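Local coordinates for GAF domain-containing protein (PDB 4MN7), which acts as a type II free methionine-R-sulfoxide reductase, a GAF-domain enzyme that probably reduces the R-sulfoxide of free methionine back to methionine, at residues 89-94 and 105-110. The protein carries 1 engineered substitution. Sequence-based numbering, arbitrary orientation.
Sequences QSEIVV and EIDIDS
Ser90 pairs with Ser110, Ile92 with Ile108 and Val94 with Ile106 as the hydrogen-bonded pairs of an antiparallel hairpin, whose segment axes approach to 4.6 Å with their directions 172° apart. Each pair is joined by two backbone bonds, among them Ile108 N to Ile92 O at 2.8 Å. At the Ser110 end, Gln89 N and Ser90 N both donate to Ser110 O, a classic beta bulge. Between the hydrogen-bonded pairs, Glu91 with Asp109 and Val93 with Asp107 form non-hydrogen-bonded pairs, with CA-H...O contacts such as Glu91 CA to Ile108 O at 3.2 Å.

Glu91, Asp107 and Asp109 gather on one face, with Glu105 close by. Glu91 reaches across the strands with CG anti to the backbone N (chi1 -178°) and an extended chain, bringing OE2 to 2.4 Å from Asp107 OD1. Their carboxylates are nearly coplanar, 24° apart. Asp109 lies alongside, its OD1 3.9 Å from Glu91 OE2, while its OD2 is hydrogen-bonded to Thr88 OG1. The other oxygen of Glu91, OE1, is hydrogen-bonded to Tyr81 OH. An alanine in place of Glu91 would probably leave Tyr81 OH without this partner and open a gap beside Asp107. On the same face the Val93 methyls spread between acids: CG1 meets Glu105 OE1 at 3.3 Å, and CG2 meets Asp107 OD1 at 3.4 Å. The other face is apolar in the middle, where Ile92 CG2 packs 3.9 Å from Ile108 CB.

Helix 118-136 covers Ile92, Val94 and Ile108, and Phe116, from the preceding loop, lies against Ile92 and Ile108. Over the acidic face lies helix 59-66, whose Cys60 touches Glu105 and Asp107, an arrangement consistent with the substrate pocket of free methionine-R-sulfoxide reductases, which have a GAF fold. Strand 70-72 continues the sheet beyond Glu91 and Val93, and strand 27-34 beyond Glu105 and Asp107.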
# COMPACT_ATOMS: atom_id res chain seq x y z
N GLN A 89 -3.03 -20.31 -18.98
CA GLN A 89 -2.60 -21.64 -18.70
C GLN A 89 -2.23 -21.87 -17.30
O GLN A 89 -2.14 -23.00 -16.90
CB GLN A 89 -1.37 -21.97 -19.57
CG GLN A 89 -1.76 -22.05 -21.06
CD GLN A 89 -0.63 -22.58 -21.94
OE1 GLN A 89 -0.55 -23.75 -22.17
NE2 GLN A 89 0.25 -21.70 -22.39
N SER A 90 -1.91 -20.83 -16.52
CA SER A 90 -1.70 -21.07 -15.08
C SER A 90 -2.23 -19.91 -14.28
O SER A 90 -2.36 -18.80 -14.79
CB SER A 90 -0.26 -21.51 -14.72
OG SER A 90 0.71 -20.58 -15.16
N GLU A 91 -2.55 -20.18 -13.02
CA GLU A 91 -3.20 -19.21 -12.18
C GLU A 91 -2.88 -19.49 -10.69
O GLU A 91 -2.84 -20.64 -10.24
CB GLU A 91 -4.71 -19.24 -12.38
CG GLU A 91 -5.44 -18.19 -11.53
CD GLU A 91 -6.92 -18.11 -11.78
OE1 GLU A 91 -7.39 -18.97 -12.56
OE2 GLU A 91 -7.60 -17.20 -11.25
N ILE A 92 -2.64 -18.40 -9.95
CA ILE A 92 -2.29 -18.48 -8.54
C ILE A 92 -3.16 -17.48 -7.82
O ILE A 92 -3.44 -16.40 -8.33
CB ILE A 92 -0.81 -18.24 -8.29
CG1 ILE A 92 -0.46 -18.57 -6.84
CG2 ILE A 92 -0.45 -16.84 -8.67
CD1 ILE A 92 1.00 -18.47 -6.50
N VAL A 93 -3.68 -17.92 -6.70
CA VAL A 93 -4.52 -17.09 -5.87
C VAL A 93 -3.92 -17.14 -4.48
O VAL A 93 -3.78 -18.20 -3.91
CB VAL A 93 -5.95 -17.56 -5.84
CG1 VAL A 93 -6.83 -16.52 -5.14
CG2 VAL A 93 -6.49 -17.77 -7.23
N VAL A 94 -3.61 -15.97 -3.95
CA VAL A 94 -2.88 -15.87 -2.69
C VAL A 94 -3.76 -15.11 -1.75
O VAL A 94 -4.17 -14.01 -2.08
CB VAL A 94 -1.66 -15.02 -2.94
CG1 VAL A 94 -0.95 -14.75 -1.65
CG2 VAL A 94 -0.75 -15.71 -3.96
N GLU A 105 -7.94 -11.45 -1.59
CA GLU A 105 -6.88 -12.23 -2.26
C GLU A 105 -6.24 -11.51 -3.40
O GLU A 105 -6.82 -10.56 -3.96
CB GLU A 105 -7.50 -13.55 -2.76
CG GLU A 105 -8.58 -13.31 -3.80
CD GLU A 105 -9.37 -14.59 -4.13
OE1 GLU A 105 -9.42 -15.51 -3.31
OE2 GLU A 105 -9.82 -14.70 -5.25
N ILE A 106 -5.10 -12.01 -3.84
CA ILE A 106 -4.47 -11.55 -5.09
C ILE A 106 -4.63 -12.72 -6.01
O ILE A 106 -4.22 -13.80 -5.67
CB ILE A 106 -2.97 -11.24 -4.88
CG1 ILE A 106 -2.82 -10.23 -3.77
CG2 ILE A 106 -2.32 -10.70 -6.14
CD1 ILE A 106 -1.41 -9.83 -3.51
N ASP A 107 -5.20 -12.48 -7.20
CA ASP A 107 -5.41 -13.46 -8.24
C ASP A 107 -4.60 -13.09 -9.43
O ASP A 107 -4.74 -11.99 -9.99
CB ASP A 107 -6.91 -13.45 -8.63
CG ASP A 107 -7.30 -14.49 -9.68
OD1 ASP A 107 -6.59 -15.53 -9.80
OD2 ASP A 107 -8.33 -14.28 -10.38
N ILE A 108 -3.73 -14.01 -9.85
CA ILE A 108 -2.88 -13.75 -11.03
C ILE A 108 -2.96 -14.90 -12.05
O ILE A 108 -2.78 -16.07 -11.71
CB ILE A 108 -1.41 -13.60 -10.57
CG1 ILE A 108 -1.29 -12.51 -9.54
CG2 ILE A 108 -0.52 -13.26 -11.74
CD1 ILE A 108 0.13 -12.32 -8.95
N ASP A 109 -3.15 -14.53 -13.30
CA ASP A 109 -3.21 -15.45 -14.44
C ASP A 109 -1.91 -15.27 -15.24
O ASP A 109 -1.40 -14.14 -15.42
CB ASP A 109 -4.33 -15.02 -15.45
CG ASP A 109 -5.76 -15.35 -14.97
OD1 ASP A 109 -6.20 -14.74 -13.99
OD2 ASP A 109 -6.44 -16.17 -15.59
N SER A 110 -1.43 -16.39 -15.75
CA SER A 110 -0.37 -16.42 -16.71
C SER A 110 -0.84 -17.19 -17.97
O SER A 110 -1.42 -18.26 -17.84
CB SER A 110 0.80 -17.21 -16.14
OG SER A 110 1.87 -17.17 -17.10